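Local coordinates for nucleoplasmin-like protein (Drosophila melanogaster, PDB 1NLQ) that binds core histones and takes part in the ATP-facilitated assembly of approximately regularly spaced nucleosomal arrays, here as its pentameric N-terminal core domain, at residues D25-Q30 / F81-V86; K35-G40 / I62-L67. All blocks are in the same frame, centred on the assembly; numbering follows the deposited sequence.

How the contacts relate
Both contacts lie in the nucleoplasmin core domain, an eight-stranded jelly roll of two four-stranded antiparallel sheets, and their centres stand about 22 Å apart on opposite sides of the chain's centre. Along the chain the order is 25-30, 35-40, 62-67, 81-86, so contact 2 is nested within the loop that contact 1 closes. Both reach the same sheet, in which strand 31-39 runs beside strand 74-82, but they do not touch. Contact 1 ties loop to turn at one end of the jelly roll by polar bonds. Contact 2 joins the two sheets by apolar side chains, near residues inferred to mediate the pairing of pentamers, and its strands also meet neighbouring subunits.

Contact 1: D25-Q30 / F81-V86; sequences DYARGQ and FYESKV
Ala27 lies against the carboxylate of Glu83, its CB 3.4 Å from Glu83 OE1 and equally near the other oxygen. Next along the loop, the N of Arg28 turns instead to Gln30 OE1, which accepts it in the carbonyl plane at 2.9 Å. Gly29 N donates to the anti lone pair of Glu83 OE1 (2.7 Å, N-H...O angle 136°), a short but bent bond reached by an extended Glu83 chain. Gly29 CA also rests 3.7 Å from CE1 of the Tyr82 ring, one face of which carries Glu83 CG over its centre. Gln30 closes the junction: its carbonyl O receives Glu83 N in a nearly straight bond of 2.8 Å. Its side chain bends at chi2 (-96°), turning CD back toward the loop; NE2 donates to Tyr26 O and Val22 O, and OE1 lies 3.6 Å from Glu83 CG. An alanine here would probably leave Arg28 N, Tyr26 O and Val22 O without these side-chain partners and the loop's bend less firmly fixed, although the backbone bonds to Glu83 would remain. Lys57 NZ bonds to the carbonyls of Tyr82 and Glu83. The junction sits where the loop enters strand 31-39, beside the turn linking strands 74-82 and 86-92.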
loop_
_atom_site.group_PDB
_atom_site.type_symbol
_atom_site.label_atom_id
_atom_site.label_comp_id
_atom_site.label_asym_id
_atom_site.label_seq_id
_atom_site.Cartn_x
_atom_site.Cartn_y
_atom_site.Cartn_z
ATOM N N ASP A 25 12.761 -9.912 -28.476
ATOM C CA ASP A 25 14.080 -10.352 -28.059
ATOM C C ASP A 25 15.216 -9.356 -28.243
ATOM O O ASP A 25 15.759 -9.163 -29.333
ATOM C CB ASP A 25 14.440 -11.683 -28.725
ATOM C CG ASP A 25 15.811 -12.191 -28.300
ATOM O OD1 ASP A 25 16.170 -12.051 -27.099
ATOM O OD2 ASP A 25 16.530 -12.739 -29.163
ATOM N N TYR A 26 15.550 -8.730 -27.123
ATOM C CA TYR A 26 16.613 -7.753 -26.959
ATOM C C TYR A 26 16.519 -7.507 -25.475
ATOM O O TYR A 26 15.464 -7.109 -24.973
ATOM C CB TYR A 26 16.345 -6.453 -27.717
ATOM C CG TYR A 26 16.939 -6.438 -29.101
ATOM C CD1 TYR A 26 16.289 -5.788 -30.145
ATOM C CD2 TYR A 26 18.139 -7.098 -29.372
ATOM C CE1 TYR A 26 16.818 -5.801 -31.443
ATOM C CE2 TYR A 26 18.672 -7.118 -30.659
ATOM C CZ TYR A 26 18.004 -6.471 -31.690
ATOM O OH TYR A 26 18.507 -6.537 -32.968
ATOM N N ALA A 27 17.601 -7.791 -24.769
ATOM C CA ALA A 27 17.625 -7.609 -23.332
ATOM C C ALA A 27 18.366 -6.330 -22.992
ATOM O O ALA A 27 19.590 -6.304 -22.960
ATOM C CB ALA A 27 18.296 -8.804 -22.665
ATOM N N ARG A 28 17.625 -5.257 -22.757
ATOM C CA ARG A 28 18.275 -4.003 -22.413
ATOM C C ARG A 28 17.862 -3.503 -21.035
ATOM O O ARG A 28 17.968 -2.318 -20.729
ATOM C CB ARG A 28 18.013 -2.939 -23.490
ATOM C CG ARG A 28 16.565 -2.568 -23.728
ATOM C CD ARG A 28 16.481 -1.298 -24.591
ATOM N NE ARG A 28 17.067 -1.475 -25.921
ATOM C CZ ARG A 28 16.444 -2.056 -26.941
ATOM N NH1 ARG A 28 15.204 -2.513 -26.796
ATOM N NH2 ARG A 28 17.061 -2.200 -28.104
ATOM N N GLY A 29 17.395 -4.421 -20.199
ATOM C CA GLY A 29 17.007 -4.051 -18.849
ATOM C C GLY A 29 15.574 -3.599 -18.695
ATOM O O GLY A 29 15.200 -3.060 -17.649
ATOM N N GLN A 30 14.756 -3.811 -19.717
ATOM C CA GLN A 30 13.368 -3.395 -19.616
ATOM C C GLN A 30 12.662 -4.104 -18.470
ATOM O O GLN A 30 12.853 -5.298 -18.247
ATOM C CB GLN A 30 12.612 -3.639 -20.927
ATOM C CG GLN A 30 12.568 -5.071 -21.413
ATOM C CD GLN A 30 13.660 -5.364 -22.427
ATOM O OE1 GLN A 30 14.844 -5.295 -22.108
ATOM N NE2 GLN A 30 13.262 -5.680 -23.664
ATOM N N PHE A 81 8.470 -7.383 -13.401
ATOM C CA PHE A 81 8.811 -8.410 -14.367
ATOM C C PHE A 81 9.962 -7.840 -15.180
ATOM O O PHE A 81 9.836 -6.804 -15.831
ATOM C CB PHE A 81 7.601 -8.701 -15.247
ATOM C CG PHE A 81 6.370 -9.067 -14.465
ATOM C CD1 PHE A 81 5.385 -8.118 -14.190
ATOM C CD2 PHE A 81 6.224 -10.348 -13.951
ATOM C CE1 PHE A 81 4.276 -8.447 -13.410
ATOM C CE2 PHE A 81 5.123 -10.688 -13.173
ATOM C CZ PHE A 81 4.144 -9.737 -12.897
ATOM N N TYR A 82 11.093 -8.528 -15.130
ATOM C CA TYR A 82 12.299 -8.075 -15.798
ATOM C C TYR A 82 12.580 -8.838 -17.084
ATOM O O TYR A 82 12.508 -10.063 -17.115
ATOM C CB TYR A 82 13.465 -8.237 -14.826
ATOM C CG TYR A 82 14.826 -7.828 -15.337
ATOM C CD1 TYR A 82 15.205 -6.488 -15.384
ATOM C CD2 TYR A 82 15.760 -8.790 -15.712
ATOM C CE1 TYR A 82 16.488 -6.118 -15.788
ATOM C CE2 TYR A 82 17.038 -8.434 -16.113
ATOM C CZ TYR A 82 17.397 -7.096 -16.146
ATOM O OH TYR A 82 18.676 -6.753 -16.524
ATOM N N GLU A 83 12.884 -8.098 -18.141
ATOM C CA GLU A 83 13.212 -8.693 -19.436
ATOM C C GLU A 83 12.467 -9.983 -19.704
ATOM O O GLU A 83 13.078 -11.049 -19.842
ATOM C CB GLU A 83 14.717 -8.968 -19.512
ATOM C CG GLU A 83 15.564 -7.720 -19.536
ATOM C CD GLU A 83 17.042 -8.022 -19.575
ATOM O OE1 GLU A 83 17.823 -7.087 -19.817
ATOM O OE2 GLU A 83 17.423 -9.190 -19.358
ATOM N N SER A 84 11.145 -9.904 -19.771
ATOM C CA SER A 84 10.365 -11.096 -20.031
ATOM C C SER A 84 9.020 -10.748 -20.634
ATOM O O SER A 84 8.523 -9.632 -20.480
ATOM C CB SER A 84 10.198 -11.920 -18.740
ATOM O OG SER A 84 9.702 -11.137 -17.667
ATOM N N LYS A 85 8.458 -11.698 -21.364
ATOM C CA LYS A 85 7.157 -11.507 -21.975
ATOM C C LYS A 85 6.127 -11.810 -20.897
ATOM O O LYS A 85 6.113 -12.910 -20.333
ATOM C CB LYS A 85 6.973 -12.467 -23.153
ATOM C CG LYS A 85 5.668 -12.269 -23.880
ATOM C CD LYS A 85 5.476 -13.288 -24.970
ATOM C CE LYS A 85 4.110 -13.127 -25.622
ATOM N NZ LYS A 85 3.747 -14.313 -26.438
ATOM N N VAL A 86 5.268 -10.840 -20.605
ATOM C CA VAL A 86 4.261 -11.039 -19.573
ATOM C C VAL A 86 2.839 -10.923 -20.094
ATOM O O VAL A 86 2.491 -9.955 -20.757
ATOM C CB VAL A 86 4.439 -10.019 -18.436
ATOM C CG1 VAL A 86 3.377 -10.233 -17.377
ATOM C CG2 VAL A 86 5.819 -10.154 -17.835
#

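Contact 2: K35-G40 / I62-L67; sequences KQILLG and IPIAVL
Facing sheets of the nucleoplasmin jelly roll pack through Ile37 and Leu39 on one side and Ile64, Ala65 and Leu67 on the other. The short strand segments 35-39 and 62-67 run in roughly the same direction, 25° apart with axes 8.1 Å apart at closest approach, and no hydrogen bond joins them: they belong to the two facing sheets and are held by apolar contact. Ile37 reaches across with both branches. Its CG2, anti to the backbone N, rests 3.7 Å from Ala65 CB, and its CD1 lies at the same distance from that methyl, so Ala65 CB is held in the fork between the two. CD1 also meets Ile64 CD1 at 3.7 Å, the two side chains crossing at about a right angle. Ile64 and Ala65 form a classic beta bulge opposite Val51, and both present side-chain atoms to Ile37, although the CA-CB bond of Ile64 is not itself aimed at the other strand.

Around this core, Val75 packs on both Ile37 and Ala65, and Val97 on Ile37 and Leu39. The same strands serve the pentamer: Ile64 O accepts a hydrogen bond from Gln36 NE2 of a neighbouring subunit. The side chains of Lys68 and Glu45, inferred to act in the interaction between pentamers, lie about 5 Å from that of Leu67 and about 7 Å from that of Leu39, respectively.

Leu67 continues the packing toward Leu39. It crosses Ile37 at about a right angle, with its CD1 4.1 Å from Ile37 CG2. That CD1 methyl also packs 3.8 Å from Leu39 CB and reaches the backbone, 3.7 Å from Leu39 N.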
loop_
_atom_site.group_PDB
_atom_site.type_symbol
_atom_site.label_atom_id
_atom_site.label_comp_id
_atom_site.label_asym_id
_atom_site.label_seq_id
_atom_site.Cartn_x
_atom_site.Cartn_y
_atom_site.Cartn_z
ATOM N N LYS A 35 1.806 -1.493 -10.346
ATOM C CA LYS A 35 1.493 -0.797 -9.106
ATOM C C LYS A 35 0.094 -0.995 -8.566
ATOM O O LYS A 35 -0.092 -1.104 -7.361
ATOM C CB LYS A 35 1.730 0.704 -9.282
ATOM C CG LYS A 35 3.180 1.101 -9.489
ATOM C CD LYS A 35 3.984 0.823 -8.238
ATOM C CE LYS A 35 5.369 1.451 -8.291
ATOM N NZ LYS A 35 6.077 1.295 -6.987
ATOM N N GLN A 36 -0.886 -1.023 -9.457
ATOM C CA GLN A 36 -2.273 -1.147 -9.041
ATOM C C GLN A 36 -3.139 -1.901 -10.043
ATOM O O GLN A 36 -2.951 -1.798 -11.253
ATOM C CB GLN A 36 -2.838 0.270 -8.803
ATOM C CG GLN A 36 -4.333 0.358 -8.540
ATOM C CD GLN A 36 -4.821 1.799 -8.372
ATOM O OE1 GLN A 36 -4.990 2.280 -7.256
ATOM N NE2 GLN A 36 -5.038 2.489 -9.488
ATOM N N ILE A 37 -4.066 -2.697 -9.515
ATOM C CA ILE A 37 -5.018 -3.444 -10.330
ATOM C C ILE A 37 -6.336 -3.051 -9.691
ATOM O O ILE A 37 -6.597 -3.356 -8.529
ATOM C CB ILE A 37 -4.776 -4.964 -10.269
ATOM C CG1 ILE A 37 -3.387 -5.270 -10.843
ATOM C CG2 ILE A 37 -5.826 -5.689 -11.104
ATOM C CD1 ILE A 37 -3.021 -6.747 -10.898
ATOM N N LEU A 38 -7.150 -2.359 -10.475
ATOM C CA LEU A 38 -8.403 -1.790 -10.015
ATOM C C LEU A 38 -9.645 -2.325 -10.710
ATOM O O LEU A 38 -9.656 -2.485 -11.930
ATOM C CB LEU A 38 -8.296 -0.277 -10.212
ATOM C CG LEU A 38 -9.434 0.693 -9.910
ATOM C CD1 LEU A 38 -9.737 0.733 -8.417
ATOM C CD2 LEU A 38 -9.006 2.069 -10.403
ATOM N N LEU A 39 -10.686 -2.588 -9.922
ATOM C CA LEU A 39 -11.946 -3.102 -10.445
ATOM C C LEU A 39 -12.855 -1.943 -10.869
ATOM O O LEU A 39 -13.082 -1.012 -10.107
ATOM C CB LEU A 39 -12.644 -3.943 -9.375
ATOM C CG LEU A 39 -13.954 -4.626 -9.795
ATOM C CD1 LEU A 39 -13.669 -5.688 -10.846
ATOM C CD2 LEU A 39 -14.612 -5.256 -8.574
ATOM N N GLY A 40 -13.374 -2.013 -12.090
ATOM C CA GLY A 40 -14.245 -0.956 -12.583
ATOM C C GLY A 40 -15.545 -0.805 -11.816
ATOM O O GLY A 40 -16.071 -1.772 -11.264
ATOM N N ILE A 62 0.133 -17.552 -12.185
ATOM C CA ILE A 62 -0.475 -17.402 -10.875
ATOM C C ILE A 62 -1.328 -16.136 -10.816
ATOM O O ILE A 62 -0.988 -15.131 -11.433
ATOM C CB ILE A 62 0.636 -17.305 -9.802
ATOM C CG1 ILE A 62 0.037 -17.331 -8.395
ATOM C CG2 ILE A 62 1.426 -16.014 -10.003
ATOM C CD1 ILE A 62 1.099 -17.398 -7.288
ATOM N N PRO A 63 -2.461 -16.183 -10.094
ATOM C CA PRO A 63 -3.324 -14.998 -9.985
ATOM C C PRO A 63 -2.565 -13.894 -9.236
ATOM O O PRO A 63 -1.889 -14.175 -8.243
ATOM C CB PRO A 63 -4.515 -15.514 -9.175
ATOM C CG PRO A 63 -4.583 -16.971 -9.555
ATOM C CD PRO A 63 -3.124 -17.371 -9.527
ATOM N N ILE A 64 -2.655 -12.651 -9.711
ATOM C CA ILE A 64 -1.976 -11.552 -9.031
ATOM C C ILE A 64 -2.976 -10.560 -8.472
ATOM O O ILE A 64 -2.611 -9.585 -7.811
ATOM C CB ILE A 64 -0.974 -10.807 -9.944
ATOM C CG1 ILE A 64 -1.663 -10.298 -11.213
ATOM C CG2 ILE A 64 0.205 -11.714 -10.245
ATOM C CD1 ILE A 64 -0.747 -9.391 -12.032
ATOM N N ALA A 65 -4.248 -10.825 -8.733
ATOM C CA ALA A 65 -5.321 -9.977 -8.241
ATOM C C ALA A 65 -6.625 -10.758 -8.099
ATOM O O ALA A 65 -7.003 -11.517 -8.986
ATOM C CB ALA A 65 -5.529 -8.788 -9.196
ATOM N N VAL A 66 -7.285 -10.589 -6.963
ATOM C CA VAL A 66 -8.585 -11.198 -6.706
ATOM C C VAL A 66 -9.389 -10.006 -6.210
ATOM O O VAL A 66 -9.119 -9.482 -5.128
ATOM C CB VAL A 66 -8.535 -12.276 -5.603
ATOM C CG1 VAL A 66 -9.965 -12.754 -5.280
ATOM C CG2 VAL A 66 -7.700 -13.451 -6.069
ATOM N N LEU A 67 -10.350 -9.561 -7.015
ATOM C CA LEU A 67 -11.172 -8.405 -6.678
ATOM C C LEU A 67 -12.652 -8.777 -6.654
ATOM O O LEU A 67 -13.071 -9.753 -7.275
ATOM C CB LEU A 67 -10.959 -7.298 -7.713
ATOM C CG LEU A 67 -9.513 -6.891 -8.024
ATOM C CD1 LEU A 67 -9.486 -6.014 -9.259
ATOM C CD2 LEU A 67 -8.902 -6.175 -6.833
#